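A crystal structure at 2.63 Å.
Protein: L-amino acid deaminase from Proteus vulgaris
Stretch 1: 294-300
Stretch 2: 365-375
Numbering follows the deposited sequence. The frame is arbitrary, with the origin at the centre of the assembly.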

# COMPACT_ATOMS: atom_id res chain seq x y z
N ALA A 294 -13.04 -10.98 0.98
CA ALA A 294 -11.60 -11.03 1.18
C ALA A 294 -11.31 -11.37 2.63
O ALA A 294 -11.89 -10.78 3.54
CB ALA A 294 -10.97 -9.69 0.81
N THR A 295 -10.42 -12.34 2.84
CA THR A 295 -10.01 -12.77 4.18
C THR A 295 -8.52 -13.12 4.25
O THR A 295 -7.93 -13.56 3.25
CB THR A 295 -10.92 -13.92 4.74
OG1 THR A 295 -10.44 -14.35 6.02
CG2 THR A 295 -11.00 -15.11 3.79
N SER A 296 -7.91 -12.89 5.41
CA SER A 296 -6.48 -13.15 5.64
C SER A 296 -6.14 -13.43 7.11
O SER A 296 -6.89 -13.00 8.00
CB SER A 296 -5.62 -11.98 5.14
OG SER A 296 -5.82 -10.82 5.92
N PRO A 297 -5.00 -14.13 7.37
CA PRO A 297 -4.47 -14.22 8.74
C PRO A 297 -3.82 -12.91 9.17
O PRO A 297 -3.53 -12.05 8.33
CB PRO A 297 -3.39 -15.32 8.62
CG PRO A 297 -3.65 -16.01 7.33
CD PRO A 297 -4.22 -14.96 6.43
N ARG A 298 -3.61 -12.75 10.48
CA ARG A 298 -2.94 -11.56 11.01
C ARG A 298 -1.42 -11.60 10.80
O ARG A 298 -0.78 -10.54 10.76
CB ARG A 298 -3.28 -11.34 12.50
CG ARG A 298 -2.54 -12.23 13.49
CD ARG A 298 -2.91 -11.90 14.93
NE ARG A 298 -3.95 -12.79 15.45
CZ ARG A 298 -3.74 -14.01 15.95
NH1 ARG A 298 -4.77 -14.72 16.40
NH2 ARG A 298 -2.52 -14.53 16.00
N VAL A 299 -0.88 -12.81 10.62
CA VAL A 299 0.57 -13.08 10.63
C VAL A 299 1.33 -12.44 9.46
O VAL A 299 1.05 -12.73 8.29
CB VAL A 299 0.85 -14.61 10.73
CG1 VAL A 299 2.34 -14.91 10.65
CG2 VAL A 299 0.27 -15.18 12.02
N ILE A 300 2.28 -11.57 9.80
CA ILE A 300 3.23 -10.98 8.86
C ILE A 300 4.56 -11.74 8.94
O ILE A 300 5.11 -11.90 10.03
CB ILE A 300 3.46 -9.46 9.13
CG1 ILE A 300 2.13 -8.68 9.23
CG2 ILE A 300 4.41 -8.84 8.11
CD1 ILE A 300 1.33 -8.52 7.94
N PRO A 365 -1.22 -24.05 3.99
CA PRO A 365 -1.71 -24.48 5.32
C PRO A 365 -2.16 -23.34 6.24
O PRO A 365 -3.15 -23.50 6.95
CB PRO A 365 -0.50 -25.21 5.91
CG PRO A 365 0.22 -25.74 4.73
CD PRO A 365 0.08 -24.68 3.68
N GLU A 366 -1.44 -22.22 6.22
CA GLU A 366 -1.76 -21.02 7.01
C GLU A 366 -3.12 -20.43 6.63
O GLU A 366 -3.93 -20.11 7.50
CB GLU A 366 -0.65 -19.97 6.89
CG GLU A 366 -0.80 -18.71 7.74
CD GLU A 366 -0.49 -18.94 9.21
OE1 GLU A 366 0.64 -19.35 9.54
OE2 GLU A 366 -1.39 -18.68 10.05
N LEU A 367 -3.35 -20.29 5.32
CA LEU A 367 -4.61 -19.79 4.76
C LEU A 367 -5.80 -20.72 5.02
O LEU A 367 -6.93 -20.26 5.17
CB LEU A 367 -4.49 -19.52 3.26
CG LEU A 367 -3.72 -18.28 2.77
CD1 LEU A 367 -3.47 -18.38 1.28
CD2 LEU A 367 -4.44 -16.98 3.10
N ASN A 368 -5.53 -22.03 5.07
CA ASN A 368 -6.56 -23.03 5.33
C ASN A 368 -7.06 -23.03 6.78
O ASN A 368 -8.27 -23.03 7.01
CB ASN A 368 -6.08 -24.43 4.91
CG ASN A 368 -7.18 -25.47 4.98
OD1 ASN A 368 -7.15 -26.37 5.82
ND2 ASN A 368 -8.18 -25.34 4.10
N ALA A 369 -6.13 -23.03 7.73
CA ALA A 369 -6.46 -22.96 9.16
C ALA A 369 -7.21 -21.68 9.52
O ALA A 369 -8.14 -21.71 10.34
CB ALA A 369 -5.19 -23.10 10.00
N SER A 370 -6.82 -20.57 8.89
CA SER A 370 -7.46 -19.27 9.05
C SER A 370 -8.91 -19.28 8.55
O SER A 370 -9.81 -18.73 9.21
CB SER A 370 -6.65 -18.20 8.31
OG SER A 370 -6.99 -16.90 8.74
N LEU A 371 -9.13 -19.92 7.40
CA LEU A 371 -10.45 -20.07 6.79
C LEU A 371 -11.38 -20.97 7.61
O LEU A 371 -12.59 -20.70 7.70
CB LEU A 371 -10.32 -20.59 5.34
CG LEU A 371 -11.54 -20.87 4.45
CD1 LEU A 371 -12.38 -19.62 4.17
CD2 LEU A 371 -11.09 -21.51 3.14
N GLU A 372 -10.81 -22.02 8.21
CA GLU A 372 -11.55 -22.94 9.09
C GLU A 372 -12.01 -22.27 10.39
O GLU A 372 -13.10 -22.58 10.90
CB GLU A 372 -10.72 -24.19 9.40
CG GLU A 372 -10.61 -25.18 8.24
CD GLU A 372 -11.90 -25.91 7.93
OE1 GLU A 372 -12.38 -26.69 8.80
OE2 GLU A 372 -12.44 -25.73 6.82
N LYS A 373 -11.19 -21.35 10.91
CA LYS A 373 -11.56 -20.52 12.07
C LYS A 373 -12.71 -19.57 11.73
O LYS A 373 -13.64 -19.41 12.52
CB LYS A 373 -10.35 -19.74 12.59
CG LYS A 373 -9.54 -20.49 13.63
CD LYS A 373 -8.42 -19.62 14.19
CE LYS A 373 -7.68 -20.34 15.31
NZ LYS A 373 -6.48 -19.59 15.77
N LEU A 374 -12.63 -18.95 10.55
CA LEU A 374 -13.67 -18.06 10.00
C LEU A 374 -15.01 -18.77 9.84
O LEU A 374 -16.05 -18.22 10.19
CB LEU A 374 -13.22 -17.47 8.66
CG LEU A 374 -14.21 -16.68 7.79
CD1 LEU A 374 -14.56 -15.35 8.43
CD2 LEU A 374 -13.68 -16.48 6.38
N LYS A 375 -14.97 -19.99 9.31
CA LYS A 375 -16.16 -20.82 9.12
C LYS A 375 -16.78 -21.26 10.44
O LYS A 375 -18.00 -21.42 10.53
CB LYS A 375 -15.84 -22.03 8.23
CG LYS A 375 -15.69 -21.70 6.76
CD LYS A 375 -15.05 -22.84 5.99
CE LYS A 375 -14.97 -22.53 4.51
NZ LYS A 375 -14.10 -23.50 3.79

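A short segment leaving a strand packs against one face of a helix through van der Waals contacts alone, with no hydrogen bond or salt bridge crossing between them. Residues 365-375, part of a longer helix, are held by their own backbone hydrogen bonds, from Ala369 N to Pro365 O (3.1 Å) through Lys375 N to Leu371 O (3.0 Å), and meet the other stretch with side-chain atoms. Pro297 is the centre: its CA-to-CB bond points toward the helix, and it loses more surface to it than any other residue here. Ring atom CG of Pro297 lies 3.9 Å from CG of Glu366, and CD of Pro297 lies 3.9 Å from CD2 of Leu367, an apolar pair that Leu367 reaches with the end of its side chain although its CA-to-CB bond points sideways. Ser370, one turn on from Glu366, places OG 3.7 Å from both N and CG of Pro297; a proline nitrogen within the chain carries no hydrogen to donate, so this approach is packing. One further turn along, Leu374 sets CD2 3.9 Å from OG1 of Thr295, whose hydroxyl is hydrogen-bonded elsewhere in the structure. Ser296, between Thr295 and Pro297, directs its CB away from the helix. Val299 adds a looser contact, CG2 to OE2 of Glu366 at 4.3 Å. The two stretches together bury 336 Å².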